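Local atomic coordinates of thermospermine synthase ACAULIS protein (Medicago truncatula, PDB entry 6BQ4), a protein that probably transfers an aminopropyl group from decarboxylated S-adenosylmethionine to spermidine, yielding thermospermine and methylthioadenosine in polyamine biosynthesis. Residues K127-D132 / E158-D163. Residues are numbered along the deposited sequence; the frame is centred on the assembly and turned at random.
Sequences KVVMCD and EVVIND. With ADN (adenosine), chain C.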
ATOM      1  N   LYS A 127       5.020  47.104   5.460  1.00 42.51           N
ATOM      2  CA  LYS A 127       5.942  46.278   6.195  1.00 43.47           C
ATOM      3  C   LYS A 127       5.305  44.927   6.594  1.00 42.72           C
ATOM      4  O   LYS A 127       4.172  44.890   7.103  1.00 41.82           O
ATOM      5  CB  LYS A 127       6.423  47.002   7.437  1.00 46.73           C
ATOM      6  CG  LYS A 127       7.477  46.207   8.194  1.00 51.97           C
ATOM      7  CD  LYS A 127       8.582  47.054   8.835  1.00 57.21           C
ATOM      8  CE  LYS A 127       9.020  46.451  10.169  1.00 61.10           C
ATOM      9  NZ  LYS A 127       7.891  46.454  11.177  1.00 60.55           N
ATOM     10  N   VAL A 128       6.055  43.844   6.329  1.00 40.73           N
ATOM     11  CA  VAL A 128       5.771  42.484   6.791  1.00 39.71           C
ATOM     12  C   VAL A 128       6.969  41.940   7.601  1.00 38.42           C
ATOM     13  O   VAL A 128       8.088  41.751   7.050  1.00 38.15           O
ATOM     14  CB  VAL A 128       5.455  41.519   5.613  1.00 39.81           C
ATOM     15  CG1 VAL A 128       5.084  40.124   6.134  1.00 40.40           C
ATOM     16  CG2 VAL A 128       4.354  42.071   4.686  1.00 39.95           C
ATOM     17  N   VAL A 129       6.729  41.638   8.879  1.00 37.14           N
ATOM     18  CA  VAL A 129       7.665  40.868   9.687  1.00 37.14           C
ATOM     19  C   VAL A 129       7.260  39.404   9.717  1.00 40.08           C
ATOM     20  O   VAL A 129       6.106  39.117  10.057  1.00 40.14           O
ATOM     21  CB  VAL A 129       7.692  41.370  11.131  1.00 37.20           C
ATOM     22  CG1 VAL A 129       8.655  40.554  11.999  1.00 36.10           C
ATOM     23  CG2 VAL A 129       8.073  42.852  11.149  1.00 37.56           C
ATOM     24  N   MET A 130       8.169  38.496   9.322  1.00 39.60           N
ATOM     25  CA  MET A 130       7.994  37.030   9.471  1.00 42.24           C
ATOM     26  C   MET A 130       8.860  36.579  10.623  1.00 41.70           C
ATOM     27  O   MET A 130      10.121  36.634  10.535  1.00 41.68           O
ATOM     28  CB  MET A 130       8.426  36.279   8.211  1.00 44.45           C
ATOM     29  CG  MET A 130       8.455  34.730   8.253  1.00 46.86           C
ATOM     30  SD  MET A 130       9.584  34.103   6.969  1.00 54.32           S
ATOM     31  CE  MET A 130       8.848  34.872   5.544  1.00 51.54           C
ATOM     32  N   CYS A 131       8.212  36.149  11.691  1.00 40.08           N
ATOM     33  CA  CYS A 131       8.930  35.698  12.893  1.00 41.21           C
ATOM     34  C   CYS A 131       8.799  34.216  13.115  1.00 41.13           C
ATOM     35  O   CYS A 131       7.803  33.767  13.714  1.00 42.23           O
ATOM     36  CB  CYS A 131       8.448  36.426  14.132  1.00 41.39           C
ATOM     37  SG  CYS A 131       9.341  35.928  15.630  1.00 42.50           S
ATOM     38  N   ASP A 132       9.762  33.457  12.573  1.00 41.64           N
ATOM     39  CA  ASP A 132       9.778  31.971  12.637  1.00 41.79           C
ATOM     40  C   ASP A 132      10.941  31.529  13.503  1.00 42.63           C
ATOM     41  O   ASP A 132      12.053  32.021  13.340  1.00 42.19           O
ATOM     42  CB  ASP A 132       9.925  31.355  11.237  1.00 41.99           C
ATOM     43  CG  ASP A 132       9.399  29.918  11.174  1.00 42.37           C
ATOM     44  OD1 ASP A 132      10.005  29.038  11.832  1.00 41.67           O
ATOM     45  OD2 ASP A 132       8.369  29.685  10.495  1.00 38.73           O
ATOM     46  N   GLU A 158      10.795  41.770   6.565  1.00 43.88           N
ATOM     47  CA  GLU A 158      11.862  41.553   7.512  1.00 47.10           C
ATOM     48  C   GLU A 158      11.674  40.137   8.057  1.00 45.79           C
ATOM     49  O   GLU A 158      10.586  39.787   8.537  1.00 43.51           O
ATOM     50  CB  GLU A 158      11.777  42.596   8.626  1.00 52.47           C
ATOM     51  CG  GLU A 158      12.790  42.419   9.754  1.00 56.81           C
ATOM     52  CD  GLU A 158      12.686  43.514  10.826  1.00 62.89           C
ATOM     53  OE1 GLU A 158      11.970  44.544  10.595  1.00 63.95           O
ATOM     54  OE2 GLU A 158      13.302  43.333  11.912  1.00 65.82           O
ATOM     55  N   VAL A 159      12.728  39.325   7.964  1.00 43.60           N
ATOM     56  CA  VAL A 159      12.735  38.002   8.584  1.00 43.51           C
ATOM     57  C   VAL A 159      13.379  38.083   9.949  1.00 42.90           C
ATOM     58  O   VAL A 159      14.485  38.551  10.075  1.00 42.24           O
ATOM     59  CB  VAL A 159      13.482  36.966   7.749  1.00 42.91           C
ATOM     60  CG1 VAL A 159      13.472  35.598   8.445  1.00 43.31           C
ATOM     61  CG2 VAL A 159      12.870  36.905   6.351  1.00 44.87           C
ATOM     62  N   VAL A 160      12.683  37.626  10.950  1.00 41.14           N
ATOM     63  CA  VAL A 160      13.221  37.544  12.300  1.00 45.07           C
ATOM     64  C   VAL A 160      13.186  36.078  12.722  1.00 47.39           C
ATOM     65  O   VAL A 160      12.134  35.390  12.535  1.00 45.07           O
ATOM     66  CB  VAL A 160      12.346  38.358  13.276  1.00 45.07           C
ATOM     67  CG1 VAL A 160      12.682  38.012  14.730  1.00 47.32           C
ATOM     68  CG2 VAL A 160      12.497  39.848  13.013  1.00 45.11           C
ATOM     69  N   ILE A 161      14.305  35.606  13.310  1.00 46.17           N
ATOM     70  CA  ILE A 161      14.409  34.219  13.814  1.00 45.47           C
ATOM     71  C   ILE A 161      14.276  34.253  15.332  1.00 45.82           C
ATOM     72  O   ILE A 161      15.220  34.604  16.045  1.00 44.92           O
ATOM     73  CB  ILE A 161      15.737  33.509  13.407  1.00 45.05           C
ATOM     74  CG1 ILE A 161      15.871  33.443  11.883  1.00 45.38           C
ATOM     75  CG2 ILE A 161      15.826  32.114  14.033  1.00 44.52           C
ATOM     76  CD1 ILE A 161      14.702  32.746  11.199  1.00 46.15           C
ATOM     77  N   ASN A 162      13.098  33.894  15.824  1.00 44.28           N
ATOM     78  CA  ASN A 162      12.849  33.901  17.254  1.00 44.10           C
ATOM     79  C   ASN A 162      11.494  33.263  17.505  1.00 43.89           C
ATOM     80  O   ASN A 162      10.664  33.143  16.586  1.00 44.58           O
ATOM     81  CB  ASN A 162      12.906  35.347  17.795  1.00 46.09           C
ATOM     82  CG  ASN A 162      12.938  35.423  19.326  1.00 45.88           C
ATOM     83  OD1 ASN A 162      13.123  34.435  20.017  1.00 45.43           O
ATOM     84  ND2 ASN A 162      12.694  36.605  19.840  1.00 45.93           N
ATOM     85  N   ASP A 163      11.308  32.763  18.710  1.00 43.06           N
ATOM     86  CA  ASP A 163       9.992  32.423  19.192  1.00 45.54           C
ATOM     87  C   ASP A 163       9.117  33.708  19.112  1.00 46.63           C
ATOM     88  O   ASP A 163       9.510  34.778  19.603  1.00 46.34           O
ATOM     89  CB  ASP A 163      10.094  31.899  20.617  1.00 46.45           C
ATOM     90  CG  ASP A 163       8.772  31.865  21.334  1.00 49.66           C
ATOM     91  OD1 ASP A 163       7.725  31.735  20.681  1.00 45.50           O
ATOM     92  OD2 ASP A 163       8.773  31.973  22.564  1.00 57.26           O
TER
HETATM   93  O5' ADN C 401       4.905  25.004  12.160  1.00 45.93           O
HETATM   94  C5' ADN C 401       4.723  26.050  11.248  1.00 41.42           C
HETATM   95  C4' ADN C 401       5.848  27.033  11.429  1.00 43.12           C
HETATM   96  O4' ADN C 401       5.822  27.584  12.719  1.00 40.99           O
HETATM   97  C3' ADN C 401       7.179  26.356  11.304  1.00 41.36           C
HETATM   98  O3' ADN C 401       7.863  27.035  10.282  1.00 44.15           O
HETATM   99  C2' ADN C 401       7.805  26.550  12.657  1.00 41.06           C
HETATM  100  O2' ADN C 401       9.173  26.777  12.546  1.00 43.13           O
HETATM  101  C1' ADN C 401       7.120  27.775  13.171  1.00 41.17           C
HETATM  102  N9  ADN C 401       7.070  27.874  14.627  1.00 38.68           N
HETATM  103  C8  ADN C 401       6.869  26.924  15.513  1.00 39.71           C
HETATM  104  N7  ADN C 401       6.883  27.396  16.756  1.00 40.22           N
HETATM  105  C5  ADN C 401       7.076  28.691  16.659  1.00 38.97           C
HETATM  106  C6  ADN C 401       7.215  29.818  17.564  1.00 40.23           C
HETATM  107  N6  ADN C 401       7.108  29.636  18.870  1.00 41.08           N
HETATM  108  N1  ADN C 401       7.440  31.023  17.052  1.00 38.79           N
HETATM  109  C2  ADN C 401       7.542  31.226  15.757  1.00 40.63           C
HETATM  110  N3  ADN C 401       7.426  30.254  14.873  1.00 35.63           N
HETATM  111  C4  ADN C 401       7.205  29.000  15.257  1.00 38.08           C
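Met130 exchanges two backbone hydrogen bonds with strand 157-161, outermost in the chain's mixed sheet, giving its N-H to Glu158 O and taking Val160 N on its own O at 2.8 Å, nearly straight at 175°. Glu158 N to Val128 O continues this parallel pairing; Asp132 N to Val160 O is longer, 3.1 Å, and bent, and Asn162 N meets Asp132 O from above the carbonyl plane. On one face Val129 CG1 packs against Val160 CG2 at 4.0 Å. Cys131 lies on the same face; chi1 of -178° sets SG opposite the backbone nitrogen, out from the sheet, 3.2 Å from Asn162 O and touching Val160 CG1. On the other face Ile161 bends CD1 (chi2 -57°) to lie in front of Asp132 O at 3.5 Å, and Val138 of helix 135-144 covers Val159 and Ile161.

Near the C-terminal ends, two carboxylates hold adenosine. Asp132 accepts ribose O2' on OD1 (2.5 Å) and O3' on OD2 (2.7 Å), while Asp163 OD1, in the loop following the neighbouring strand, takes adenine N6 at 2.8 Å. Backbone N-H groups fix both acids: Gly111 and Asp134 for Asp132, Lys165 for Asp163, which N-caps helix 164-170. In this Rossmann-like fold, shared with AdoMet-dependent methyltransferases, three ligand donors thus meet anchored carboxylates, consistent with recognition of both ribose diol and exocyclic amine.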